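Local coordinates for protein extracellular ligand-binding receptor (Rhodopseudomonas palustris, PDB 3SG0) that binds benzoylformate (phenylglyoxylate) in its ligand pocket and probably serves as a solute-binding protein for the uptake of lignin-derived aromatic acids, at residues Q79-R82 with K83-E87; K327-K330 with P331-E335. All coordinates share one frame; numbering follows the deposited sequence. Where two conformers were deposited one is given.

In the fold
Both contacts are local, and they lie on the same side of the chain's centre, about 19 Å between their own centres, away from the benzoylformate pocket. Contact 1 runs along the last turns of helix 74-86, which packs against the mixed six-stranded sheet: one flank is buried, the other exposed. Contact 2 is a surface corner between helix 306-328 and helix 334-344. They share no helix or strand. Repeated backbone bonds dominate contact 1, with one serine hydroxyl added; in contact 2 a threonine hydroxyl and a glycine-bearing turn take over where regular helix stops. Gly332 N in contact 2 hydrogen-bonds the Asp91 carboxylate, just before strand 92-94, which Ala81 and Leu84 of contact 1 touch.

Contact 1. Residues Q79-R82 with K83-E87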
ATOM      1  N   GLN A  79      18.169   4.633   8.442  1.00 10.55           N
ATOM      2  CA  GLN A  79      19.527   4.861   7.961  1.00 10.99           C
ATOM      3  C   GLN A  79      19.548   5.260   6.487  1.00 10.54           C
ATOM      4  O   GLN A  79      20.236   6.199   6.096  1.00 11.08           O
ATOM      5  CB  GLN A  79      20.390   3.621   8.188  1.00 12.17           C
ATOM      6  CG  GLN A  79      20.633   3.322   9.656  1.00 18.77           C
ATOM      7  CD  GLN A  79      21.229   1.946   9.901  1.00 24.53           C
ATOM      8  OE1 GLN A  79      21.235   1.089   9.019  1.00 24.73           O
ATOM      9  NE2 GLN A  79      21.729   1.729  11.112  1.00 29.36           N
ATOM     10  N   ASN A  80      18.790   4.536   5.670  1.00  9.91           N
ATOM     11  CA  ASN A  80      18.672   4.871   4.257  1.00 11.02           C
ATOM     12  C   ASN A  80      18.178   6.297   4.063  1.00  9.11           C
ATOM     13  O   ASN A  80      18.729   7.057   3.273  1.00 10.37           O
ATOM     14  CB  ASN A  80      17.716   3.914   3.532  1.00 10.80           C
ATOM     15  CG  ASN A  80      18.283   2.512   3.366  1.00  9.81           C
ATOM     16  OD1 ASN A  80      19.464   2.265   3.607  1.00 11.98           O
ATOM     17  ND2 ASN A  80      17.443   1.593   2.919  1.00 10.24           N
ATOM     18  N   ALA A  81      17.121   6.655   4.781  1.00  9.23           N
ATOM     19  CA  ALA A  81      16.538   7.985   4.651  1.00  9.59           C
ATOM     20  C   ALA A  81      17.544   9.057   5.041  1.00 10.25           C
ATOM     21  O   ALA A  81      17.693  10.053   4.346  1.00 10.95           O
ATOM     22  CB  ALA A  81      15.295   8.099   5.509  1.00 11.14           C
ATOM     23  N   ARG A  82      18.236   8.860   6.157  1.00 10.65           N
ATOM     24  CA  ARG A  82      19.194   9.864   6.600  1.00 11.78           C
ATOM     25  C   ARG A  82      20.332  10.022   5.599  1.00 12.58           C
ATOM     26  O   ARG A  82      20.805  11.136   5.378  1.00 12.96           O
ATOM     27  CB  ARG A  82      19.704   9.574   8.013  1.00 12.85           C
ATOM     28  CG  ARG A  82      18.643   9.797   9.076  1.00 14.55           C
ATOM     29  CD  ARG A  82      19.221   9.738  10.479  1.00 18.39           C
ATOM     30  NE  ARG A  82      18.260  10.254  11.451  1.00 24.95           N
ATOM     31  CZ  ARG A  82      17.524   9.499  12.257  1.00 26.26           C
ATOM     32  NH1 ARG A  82      17.642   8.176  12.229  1.00 24.28           N
ATOM     33  NH2 ARG A  82      16.674  10.073  13.098  1.00 24.32           N
ATOM     34  N   LYS A  83      20.766   8.927   4.982  1.00 12.02           N
ATOM     35  CA  LYS A  83      21.801   8.998   3.956  0.63 13.00           C
ATOM     36  C   LYS A  83      21.302   9.773   2.740  1.00 12.87           C
ATOM     37  O   LYS A  83      21.988  10.660   2.226  1.00 15.10           O
ATOM     38  CB  LYS A  83      22.241   7.595   3.530  0.63 16.28           C
ATOM     39  CG  LYS A  83      23.386   7.586   2.528  0.63 18.29           C
ATOM     40  CD  LYS A  83      23.511   6.238   1.835  0.63 26.81           C
ATOM     41  CE  LYS A  83      23.680   5.106   2.834  0.63 29.58           C
ATOM     42  NZ  LYS A  83      23.747   3.776   2.160  0.63 33.67           N
ATOM     43  N   LEU A  84      20.103   9.438   2.280  1.00 12.19           N
ATOM     44  CA  LEU A  84      19.524  10.094   1.113  1.00 13.61           C
ATOM     45  C   LEU A  84      19.285  11.586   1.361  1.00 13.92           C
ATOM     46  O   LEU A  84      19.502  12.420   0.471  1.00 14.91           O
ATOM     47  CB  LEU A  84      18.227   9.394   0.704  1.00 12.31           C
ATOM     48  CG  LEU A  84      18.410   7.955   0.203  1.00 11.82           C
ATOM     49  CD1 LEU A  84      17.079   7.215   0.187  1.00 12.61           C
ATOM     50  CD2 LEU A  84      19.031   7.961  -1.183  1.00 14.05           C
ATOM     51  N   LEU A  85      18.848  11.925   2.568  1.00 12.90           N
ATOM     52  CA  LEU A  85      18.535  13.311   2.903  1.00 14.91           C
ATOM     53  C   LEU A  85      19.804  14.119   3.173  1.00 16.93           C
ATOM     54  O   LEU A  85      19.979  15.219   2.639  1.00 18.38           O
ATOM     55  CB  LEU A  85      17.573  13.374   4.104  1.00 15.58           C
ATOM     56  CG  LEU A  85      16.184  12.763   3.909  1.00 14.32           C
ATOM     57  CD1 LEU A  85      15.490  12.512   5.244  1.00 15.24           C
ATOM     58  CD2 LEU A  85      15.320  13.639   3.002  1.00 15.24           C
ATOM     59  N   SER A  86      20.704  13.573   3.984  1.00 17.13           N
ATOM     60  CA  SER A  86      21.857  14.343   4.437  1.00 20.56           C
ATOM     61  C   SER A  86      23.022  14.308   3.455  1.00 18.10           C
ATOM     62  O   SER A  86      23.776  15.280   3.351  1.00 23.09           O
ATOM     63  CB  SER A  86      22.315  13.876   5.825  1.00 23.90           C
ATOM     64  OG  SER A  86      23.068  12.681   5.744  1.00 24.25           O
ATOM     65  N   GLU A  87      23.179  13.201   2.740  1.00 20.99           N
ATOM     66  CA  GLU A  87      24.289  13.048   1.806  1.00 20.53           C
ATOM     67  C   GLU A  87      23.931  13.421   0.366  1.00 20.62           C
ATOM     68  O   GLU A  87      24.629  14.213  -0.267  1.00 23.26           O
ATOM     69  CB  GLU A  87      24.875  11.632   1.870  1.00 27.58           C
ATOM     70  CG  GLU A  87      25.491  11.277   3.220  1.00 32.10           C
ATOM     71  CD  GLU A  87      26.068   9.872   3.259  1.00 40.97           C
ATOM     72  OE1 GLU A  87      26.301   9.288   2.179  1.00 41.18           O
ATOM     73  OE2 GLU A  87      26.287   9.350   4.374  1.00 46.44           O
TER
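Lys83, Leu84, Leu85 and Ser86 each turn their backbone N-H back to the residue four places earlier, the i to i+4 pattern of an alpha-helix. Lys83 N donates to Gln79 O, Leu84 N to Asn80 O and Leu85 N to Ala81 O; the last is 2.8 Å long. Ser86 N does the same with Arg82 O.

Ser86 adds a side-chain bond to this ladder. With chi1 at 79°, Ser86 OG sits between its own backbone N and carbonyl carbon and swings back along the helix to donate to Arg82 O at 2.8 Å. The hydroxyl and the amide reach that oxygen from opposite faces of the carbonyl plane, the hydroxyl tilted 34° from it, so one acceptor is gripped from two sides. Buried Asn80 uses ND2 to bond Thr33 OG1 and Asp69 O, tying the helix to the neighbouring strands.

Close carbon-to-carbonyl packing follows. Leu84 and Leu85 each set CG beside the backbone N, against the carbonyl oxygen four residues back: Leu84 CG lies 3.2 Å from Asn80 O, and Leu85 CG lies 3.1 Å from Ala81 O. The apolar pair is Leu85 CD1 with Ala81 CB, at 4.4 Å. Beyond the helix, Leu84 packs on Phe66 and Leu68 of strand 61-69, while Ala81 and Leu85 meet helix 99-111.

The chemistry is that of an amphipathic helix: Leu84 and Ala81 face the sheet, Leu85 turns to helix 99-111 and adjoining loops, Arg82 and Lys83 are exposed, and near the last turn the Ser86 hydroxyl supplements the backbone bond to Arg82.

Contact 2. Residues K327-K330 with P331-E335; sequences KAAK and PGTPE
Thr333 reaches back across a type II beta turn to Lys330, and its hydroxyl makes the short hydrogen bond of the contact. Thr333 CB lies 3.6 Å from Lys330 O. From there Thr333 OG1 takes the position between backbone N and carbonyl carbon (chi1 65°), which directs it at Lys330 O: it donates at 2.8 Å, in the carbonyl plane, with a C=O...O angle of 156°. The same Thr333 OG1 is 3.8 Å from Ala329 CB and accepts a bond from Phe336 N, making Thr333 the N-cap of helix 334-344. The methyl Thr333 CG2, beside the backbone N, touches Lys330 O at 3.5 Å.

Backbone closure of the turn is slight: Thr333 N gives Lys330 O only a weak bond of 3.5 Å. Gly332 bears the positive phi of 90° at the third position, where a CB would press on the preceding carbonyl oxygen, and its N bonds Asp91 OD1. Ala329 CB packs against Glu335 CB at 3.6 Å.

A valine in place of Thr333 would probably cost Lys330 O its short hydroxyl bond, leaving the weak one from Thr333 N within the turn, and strip Phe336 N of its cap. One hydroxyl, donor to the turn and acceptor for the helix, thus couples the beta turn that follows helix 306-328 to the start of helix 334-344.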
ATOM      1  N   LYS A 327       9.177  26.950 -10.860  1.00 10.66           N
ATOM      2  CA  LYS A 327       8.954  28.388 -11.017  1.00 11.64           C
ATOM      3  C   LYS A 327       9.347  29.133  -9.754  1.00 12.08           C
ATOM      4  O   LYS A 327       9.572  30.345  -9.786  1.00 14.33           O
ATOM      5  CB  LYS A 327       7.494  28.683 -11.336  1.00 11.51           C
ATOM      6  CG  LYS A 327       6.984  27.980 -12.569  1.00 12.40           C
ATOM      7  CD  LYS A 327       5.590  28.457 -12.940  1.00 14.66           C
ATOM      8  CE  LYS A 327       5.019  27.638 -14.087  1.00 19.47           C
ATOM      9  NZ  LYS A 327       3.598  27.985 -14.343  1.00 19.41           N
ATOM     10  N   ALA A 328       9.427  28.398  -8.648  1.00 12.26           N
ATOM     11  CA  ALA A 328       9.679  28.993  -7.338  1.00 12.01           C
ATOM     12  C   ALA A 328      11.142  28.965  -6.922  1.00 12.07           C
ATOM     13  O   ALA A 328      11.614  29.875  -6.241  1.00 13.89           O
ATOM     14  CB  ALA A 328       8.823  28.317  -6.274  1.00 14.51           C
ATOM     15  N   ALA A 329      11.860  27.918  -7.315  1.00 12.88           N
ATOM     16  CA  ALA A 329      13.199  27.679  -6.792  1.00 12.79           C
ATOM     17  C   ALA A 329      13.908  26.610  -7.601  1.00 12.66           C
ATOM     18  O   ALA A 329      13.286  25.902  -8.387  1.00 14.65           O
ATOM     19  CB  ALA A 329      13.120  27.257  -5.326  1.00 15.62           C
ATOM     20  N   LYS A 330      15.213  26.486  -7.387  1.00 14.45           N
ATOM     21  CA  LYS A 330      16.015  25.490  -8.085  0.60 14.92           C
ATOM     22  C   LYS A 330      16.059  24.174  -7.323  1.00 13.05           C
ATOM     23  O   LYS A 330      16.008  24.157  -6.095  1.00 12.87           O
ATOM     24  CB  LYS A 330      17.443  26.000  -8.289  0.60 18.11           C
ATOM     25  CG  LYS A 330      17.555  27.157  -9.271  0.60 24.17           C
ATOM     26  CD  LYS A 330      18.982  27.671  -9.364  0.60 32.90           C
ATOM     27  CE  LYS A 330      19.096  28.792 -10.387  0.60 38.49           C
ATOM     28  NZ  LYS A 330      18.137  29.900 -10.114  0.60 42.07           N
ATOM     29  N   PRO A 331      16.176  23.059  -8.052  1.00 12.96           N
ATOM     30  CA  PRO A 331      16.345  21.769  -7.379  1.00 12.42           C
ATOM     31  C   PRO A 331      17.518  21.812  -6.413  1.00 11.95           C
ATOM     32  O   PRO A 331      18.495  22.529  -6.638  1.00 13.40           O
ATOM     33  CB  PRO A 331      16.651  20.814  -8.534  1.00 14.10           C
ATOM     34  CG  PRO A 331      15.977  21.437  -9.720  1.00 15.33           C
ATOM     35  CD  PRO A 331      16.138  22.921  -9.518  1.00 14.78           C
ATOM     36  N   GLY A 332      17.412  21.056  -5.327  1.00 11.95           N
ATOM     37  CA  GLY A 332      18.488  20.965  -4.361  1.00 13.24           C
ATOM     38  C   GLY A 332      18.421  21.987  -3.243  1.00 13.40           C
ATOM     39  O   GLY A 332      19.338  22.078  -2.427  1.00 15.48           O
ATOM     40  N   THR A 333      17.348  22.773  -3.210  1.00 13.11           N
ATOM     41  CA  THR A 333      17.169  23.801  -2.185  1.00 12.95           C
ATOM     42  C   THR A 333      15.945  23.488  -1.339  1.00 11.57           C
ATOM     43  O   THR A 333      15.004  22.852  -1.810  1.00 11.49           O
ATOM     44  CB  THR A 333      16.968  25.198  -2.799  1.00 12.74           C
ATOM     45  OG1 THR A 333      15.740  25.220  -3.539  1.00 12.78           O
ATOM     46  CG2 THR A 333      18.134  25.570  -3.716  1.00 14.83           C
ATOM     47  N   PRO A 334      15.943  23.966  -0.086  1.00 12.26           N
ATOM     48  CA  PRO A 334      14.751  23.757   0.741  1.00 12.77           C
ATOM     49  C   PRO A 334      13.519  24.405   0.120  1.00 10.83           C
ATOM     50  O   PRO A 334      12.425  23.884   0.254  1.00 11.19           O
ATOM     51  CB  PRO A 334      15.106  24.448   2.061  1.00 14.67           C
ATOM     52  CG  PRO A 334      16.587  24.570   2.064  1.00 20.57           C
ATOM     53  CD  PRO A 334      17.038  24.626   0.642  1.00 15.07           C
ATOM     54  N   GLU A 335      13.695  25.527  -0.565  1.00 11.01           N
ATOM     55  CA  GLU A 335      12.562  26.215  -1.176  1.00 11.78           C
ATOM     56  C   GLU A 335      11.883  25.364  -2.255  1.00 10.73           C
ATOM     57  O   GLU A 335      10.666  25.383  -2.395  1.00 10.59           O
ATOM     58  CB  GLU A 335      12.998  27.572  -1.742  1.00 12.95           C
ATOM     59  CG  GLU A 335      13.407  28.591  -0.680  1.00 16.60           C
ATOM     60  CD  GLU A 335      14.811  28.383  -0.116  1.00 16.55           C
ATOM     61  OE1 GLU A 335      15.612  27.608  -0.684  1.00 15.34           O
ATOM     62  OE2 GLU A 335      15.125  29.020   0.912  1.00 24.48           O
TER